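PDB 3ONO: Ribose/Galactose Isomerase from Vibrio parahaemolyticus, which probably interconverts aldose and ketose sugars, most likely in phosphorylated form, as an intramolecular oxidoreductase. Local coordinates for residues 4-9 against 23-28; 69-74 against 135-140. All coordinates share one frame; numbering follows the deposited sequence. Where two conformers were deposited one is given.

Interactions 1 and 2 lie side by side on one parallel sheet. Their centres are about 8 Å apart. Strands 5-8 and 69-74 are neighbours in that sheet: A7 O lies 2.8 Å from V71 N, a probable hydrogen bond. M9 O and T72 OG1, also 2.8 Å apart, probably form another. Side chains join the contacts too. L25 CD1 of interaction 1 packs 3.6 Å from F137 CE2 of interaction 2, and L8 CD1 lies 3.5 Å from V71 O. H34 ties segments 4-9 and 135-140 further, with ND1 bonded to the nitrogen of M4 and NE2 to the carbonyl oxygen of F137.

Interaction 1: residues 4-9 against 23-28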
loop_
_atom_site.group_PDB
_atom_site.type_symbol
_atom_site.label_atom_id
_atom_site.label_comp_id
_atom_site.label_asym_id
_atom_site.label_seq_id
_atom_site.Cartn_x
_atom_site.Cartn_y
_atom_site.Cartn_z
HETATM N N MSE A 4 2.091 11.794 26.670
HETATM C CA MSE A 4 0.806 11.186 26.981
HETATM C C MSE A 4 0.967 9.844 27.678
HETATM O O MSE A 4 2.050 9.261 27.701
HETATM C CB MSE A 4 -0.004 10.999 25.697
HETATM C CG MSE A 4 0.159 12.135 24.713
HETATM SE SE MSE A 4 1.153 11.559 23.139
HETATM C CE MSE A 4 -0.290 10.648 22.185
ATOM N N LYS A 5 -0.130 9.360 28.248
ATOM C CA LYS A 5 -0.206 7.986 28.702
ATOM C C LYS A 5 -0.850 7.227 27.537
ATOM O O LYS A 5 -1.920 7.616 27.058
ATOM C CB LYS A 5 -1.074 7.877 29.950
ATOM C CG LYS A 5 -0.421 8.509 31.177
ATOM C CD LYS A 5 -1.277 8.284 32.434
ATOM C CE LYS A 5 -2.462 9.230 32.490
ATOM N NZ LYS A 5 -2.106 10.567 33.058
ATOM N N ILE A 6 -0.187 6.175 27.074
ATOM C CA ILE A 6 -0.662 5.401 25.927
ATOM C C ILE A 6 -0.947 3.956 26.333
ATOM O O ILE A 6 -0.077 3.290 26.895
ATOM C CB ILE A 6 0.391 5.396 24.810
ATOM C CG1 ILE A 6 0.822 6.828 24.468
ATOM C CG2 ILE A 6 -0.137 4.661 23.561
ATOM C CD1 ILE A 6 2.087 6.916 23.570
ATOM N N ALA A 7 -2.146 3.464 26.042
ATOM C CA ALA A 7 -2.460 2.063 26.318
ATOM C C ALA A 7 -2.410 1.238 25.042
ATOM O O ALA A 7 -3.082 1.574 24.072
ATOM C CB ALA A 7 -3.857 1.933 26.950
ATOM N N LEU A 8 -1.629 0.160 25.051
ATOM C CA LEU A 8 -1.635 -0.797 23.947
ATOM C C LEU A 8 -2.605 -1.907 24.330
ATOM O O LEU A 8 -2.560 -2.400 25.460
ATOM C CB LEU A 8 -0.242 -1.389 23.745
ATOM C CG LEU A 8 -0.141 -2.566 22.783
ATOM C CD1 LEU A 8 -0.546 -2.116 21.391
ATOM C CD2 LEU A 8 1.307 -3.091 22.793
HETATM N N MSE A 9 -3.493 -2.293 23.420
HETATM C CA MSE A 9 -4.435 -3.367 23.749
HETATM C C MSE A 9 -4.689 -4.252 22.539
HETATM O O MSE A 9 -5.151 -3.781 21.498
HETATM C CB MSE A 9 -5.746 -2.802 24.315
HETATM C CG MSE A 9 -6.432 -1.827 23.407
HETATM SE SE MSE A 9 -8.047 -1.133 24.259
HETATM C CE MSE A 9 -7.228 -0.074 25.640
ATOM N N GLY A 23 7.223 -4.230 22.373
ATOM C CA GLY A 23 8.641 -3.920 22.220
ATOM C C GLY A 23 8.869 -2.641 21.434
ATOM O O GLY A 23 9.584 -1.739 21.884
ATOM N N GLU A 24 8.235 -2.545 20.264
ATOM C CA GLU A 24 8.393 -1.362 19.432
ATOM C C GLU A 24 7.774 -0.142 20.107
ATOM O O GLU A 24 8.339 0.945 20.054
ATOM C CB GLU A 24 7.793 -1.574 18.037
ATOM C CG GLU A 24 8.427 -2.744 17.244
ATOM C CD GLU A 24 9.846 -2.459 16.788
ATOM O OE1 GLU A 24 10.331 -1.322 16.987
ATOM O OE2 GLU A 24 10.480 -3.383 16.227
ATOM N N LEU A 25 6.612 -0.312 20.739
ATOM C CA LEU A 25 5.929 0.837 21.339
ATOM C C LEU A 25 6.749 1.398 22.498
ATOM O O LEU A 25 6.932 2.609 22.625
ATOM C CB LEU A 25 4.499 0.481 21.802
ATOM C CG LEU A 25 3.652 1.662 22.286
ATOM C CD1 LEU A 25 3.495 2.702 21.165
ATOM C CD2 LEU A 25 2.281 1.159 22.731
ATOM N N ASN A 26 7.231 0.503 23.351
ATOM C CA ASN A 26 8.039 0.900 24.486
ATOM C C ASN A 26 9.312 1.590 24.019
ATOM O O ASN A 26 9.688 2.632 24.549
ATOM C CB ASN A 26 8.361 -0.319 25.338
ATOM C CG ASN A 26 7.267 -0.615 26.333
ATOM O OD1 ASN A 26 6.836 0.274 27.068
ATOM N ND2 ASN A 26 6.781 -1.856 26.341
ATOM N N SER A 27 9.956 1.005 23.013
ATOM C CA SER A 27 11.165 1.587 22.442
ATOM C C SER A 27 10.906 2.991 21.897
ATOM O O SER A 27 11.572 3.956 22.284
ATOM C CB SER A 27 11.723 0.677 21.343
ATOM O OG SER A 27 12.839 1.269 20.708
ATOM N N VAL A 28 9.930 3.109 21.000
ATOM C CA VAL A 28 9.673 4.383 20.334
ATOM C C VAL A 28 9.011 5.404 21.250
ATOM O O VAL A 28 9.550 6.487 21.478
ATOM C CB VAL A 28 8.800 4.204 19.074
ATOM C CG1 VAL A 28 8.472 5.563 18.472
ATOM C CG2 VAL A 28 9.520 3.319 18.076
#
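L25 of helix 18-31 reaches onto strand 5-8 and meets I6 and L8. All the contact across the two segments is apolar. One methyl, L25 CD2, does the touching. L25 CD2 lies 3.7 Å from L8 CB, the first carbon of that side chain. L25 CD2 is 4.3 Å from the branch methyl I6 CG2, a looser approach. I6 and L8 start out toward the helix, whereas A7 between them points away, so the methyl comes in where two alternate strand residues face it. The L25 side chain is extended off the helix, with CG anti to the backbone N (chi1 -173°), and this carries its branch to the sheet. The nearest backbones, at L8 and L25, keep their CA atoms 8.2 Å apart.

Polar bonds are found around this patch, none across it. Strand 5-8 is tied by backbone hydrogen bonds to strands 35-38 and 69-74 on its two sides. On the helix, E24 forms a salt bridge to R130. Strand 5-8, helix 18-31 and strand 35-38 make a beta-alpha-beta unit, and L25 also touches V36 of the second strand. I6, L8 and L25 are all buried. With no hydrogen bond or charge pair between the segments, helix and strand are joined here by apolar packing and the exclusion of water, not by directional bonds.

Interaction 2: residues 69-74 against 135-140; sequences FVVTGC and KAFTGK
F69 begins the strand and gives one face of its ring to F137. The pair is an offset edge-to-face stack, with centroids 5.3 Å apart and planes at 86°. The F137 atom that comes over the face is CE1. F137 CE1 stands 3.6 Å from F69 CD1 and 3.7 Å from F69 CE1, so the edge lies over one side of the F69 ring and not over its middle. The F69 ring gets there with CG anti to its backbone N (chi1 -156°). F137 is the first residue to leave helical backbone angles after helix 125-136, and its ring joins the end of that helix to the sheet. A136 CB covers one face of the F137 ring, 3.7 Å above its plane and over its centre. The carbonyl oxygen of A136 accepts a hydrogen bond from N105.

V70 turns the other way and packs on L62 of helix 51-63. V71 faces the same side as F69. V71 CG2 meets the rim near the ring plane, 3.6 Å from F137 CZ. F69 and V71 therefore both meet the edge of one ring. Strand 69-74 runs in the middle of a five-stranded parallel sheet, between strands 5-8 and 112-116, in an alpha-beta-alpha sandwich. Further along the strand, T72 and C74 pack on A80 of helix 78-85. Across from the strand, K135 makes a salt bridge with E134 of a second subunit and a cation-pi contact with Y131 of that subunit.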
loop_
_atom_site.group_PDB
_atom_site.type_symbol
_atom_site.label_atom_id
_atom_site.label_comp_id
_atom_site.label_asym_id
_atom_site.label_seq_id
_atom_site.Cartn_x
_atom_site.Cartn_y
_atom_site.Cartn_z
ATOM N N PHE A 69 -4.353 8.057 25.023
ATOM C CA PHE A 69 -4.304 7.525 23.659
ATOM C C PHE A 69 -4.305 6.006 23.718
ATOM O O PHE A 69 -3.730 5.409 24.632
ATOM C CB PHE A 69 -3.023 8.002 22.962
ATOM C CG PHE A 69 -3.118 8.019 21.449
ATOM C CD1 PHE A 69 -2.789 6.897 20.716
ATOM C CD2 PHE A 69 -3.544 9.157 20.777
ATOM C CE1 PHE A 69 -2.855 6.907 19.320
ATOM C CE2 PHE A 69 -3.624 9.181 19.371
ATOM C CZ PHE A 69 -3.282 8.047 18.647
ATOM N N VAL A 70 -4.950 5.385 22.740
ATOM C CA VAL A 70 -5.019 3.934 22.652
ATOM C C VAL A 70 -4.403 3.430 21.347
ATOM O O VAL A 70 -4.714 3.933 20.276
ATOM C CB VAL A 70 -6.490 3.464 22.749
ATOM C CG1 VAL A 70 -6.640 2.001 22.290
ATOM C CG2 VAL A 70 -7.004 3.679 24.184
ATOM N N VAL A 71 -3.529 2.435 21.447
ATOM C CA VAL A 71 -3.030 1.735 20.270
ATOM C C VAL A 71 -3.676 0.356 20.298
ATOM O O VAL A 71 -3.586 -0.347 21.293
ATOM C CB VAL A 71 -1.515 1.589 20.284
ATOM C CG1 VAL A 71 -1.067 0.682 19.110
ATOM C CG2 VAL A 71 -0.839 2.962 20.154
ATOM N N THR A 72 -4.351 -0.017 19.222
ATOM C CA THR A 72 -5.014 -1.312 19.205
ATOM C C THR A 72 -4.937 -1.870 17.790
ATOM O O THR A 72 -4.179 -1.358 16.963
ATOM C CB THR A 72 -6.478 -1.189 19.717
ATOM O OG1 THR A 72 -7.034 -2.493 19.937
ATOM C CG2 THR A 72 -7.351 -0.395 18.740
ATOM N N GLY A 73 -5.725 -2.903 17.502
ATOM C CA GLY A 73 -5.751 -3.463 16.162
ATOM C C GLY A 73 -6.210 -4.909 16.209
ATOM O O GLY A 73 -6.615 -5.408 17.252
ATOM N N CYS A 74 -6.138 -5.581 15.071
ATOM C CA CYS A 74 -6.455 -7.001 15.006
ATOM C C CYS A 74 -5.905 -7.472 13.660
ATOM O O CYS A 74 -4.965 -6.849 13.143
ATOM C CB CYS A 74 -7.962 -7.264 15.196
ATOM S SG CYS A 74 -9.069 -6.231 14.190
ATOM N N LYS A 135 5.823 8.273 13.851
ATOM C CA LYS A 135 5.033 9.393 13.351
ATOM C C LYS A 135 3.813 9.707 14.240
ATOM O O LYS A 135 3.394 10.863 14.347
ATOM C CB LYS A 135 4.609 9.152 11.904
ATOM C CG LYS A 135 5.766 8.946 10.921
ATOM C CD LYS A 135 6.861 9.976 11.098
ATOM C CE LYS A 135 8.001 9.679 10.090
ATOM N NZ LYS A 135 9.265 10.357 10.437
ATOM N N ALA A 136 3.240 8.692 14.887
ATOM C CA ALA A 136 2.076 8.928 15.767
ATOM C C ALA A 136 2.410 9.755 16.997
ATOM O O ALA A 136 1.574 10.522 17.482
ATOM C CB ALA A 136 1.439 7.611 16.213
ATOM N N PHE A 137 3.630 9.607 17.499
ATOM C CA PHE A 137 3.927 10.080 18.850
ATOM C C PHE A 137 5.038 11.134 18.903
ATOM O O PHE A 137 5.507 11.506 19.982
ATOM C CB PHE A 137 4.225 8.881 19.753
ATOM C CG PHE A 137 3.081 7.895 19.824
ATOM C CD1 PHE A 137 1.811 8.326 20.138
ATOM C CD2 PHE A 137 3.277 6.555 19.521
ATOM C CE1 PHE A 137 0.742 7.436 20.195
ATOM C CE2 PHE A 137 2.233 5.659 19.552
ATOM C CZ PHE A 137 0.947 6.100 19.906
ATOM N N THR A 138 5.433 11.618 17.729
ATOM C CA THR A 138 6.381 12.719 17.619
ATOM C C THR A 138 5.616 13.971 17.194
ATOM O O THR A 138 4.733 13.913 16.343
ATOM C CB THR A 138 7.461 12.432 16.546
ATOM O OG1 THR A 138 8.124 11.191 16.831
ATOM C CG2 THR A 138 8.496 13.545 16.498
ATOM N N GLY A 139 5.944 15.109 17.791
ATOM C CA GLY A 139 5.410 16.369 17.307
ATOM C C GLY A 139 4.051 16.747 17.868
ATOM O O GLY A 139 3.558 16.137 18.815
ATOM N N LYS A 140 3.441 17.765 17.269
ATOM C CA LYS A 140 2.162 18.261 17.753
ATOM C C LYS A 140 0.986 17.658 17.002
ATOM O O LYS A 140 1.146 17.066 15.926
ATOM C CB LYS A 140 2.100 19.788 17.684
ATOM C CG LYS A 140 3.088 20.484 18.599
ATOM C CD LYS A 140 2.865 21.985 18.618
ATOM C CE LYS A 140 4.144 22.714 18.998
ATOM N NZ LYS A 140 5.233 22.455 18.009
#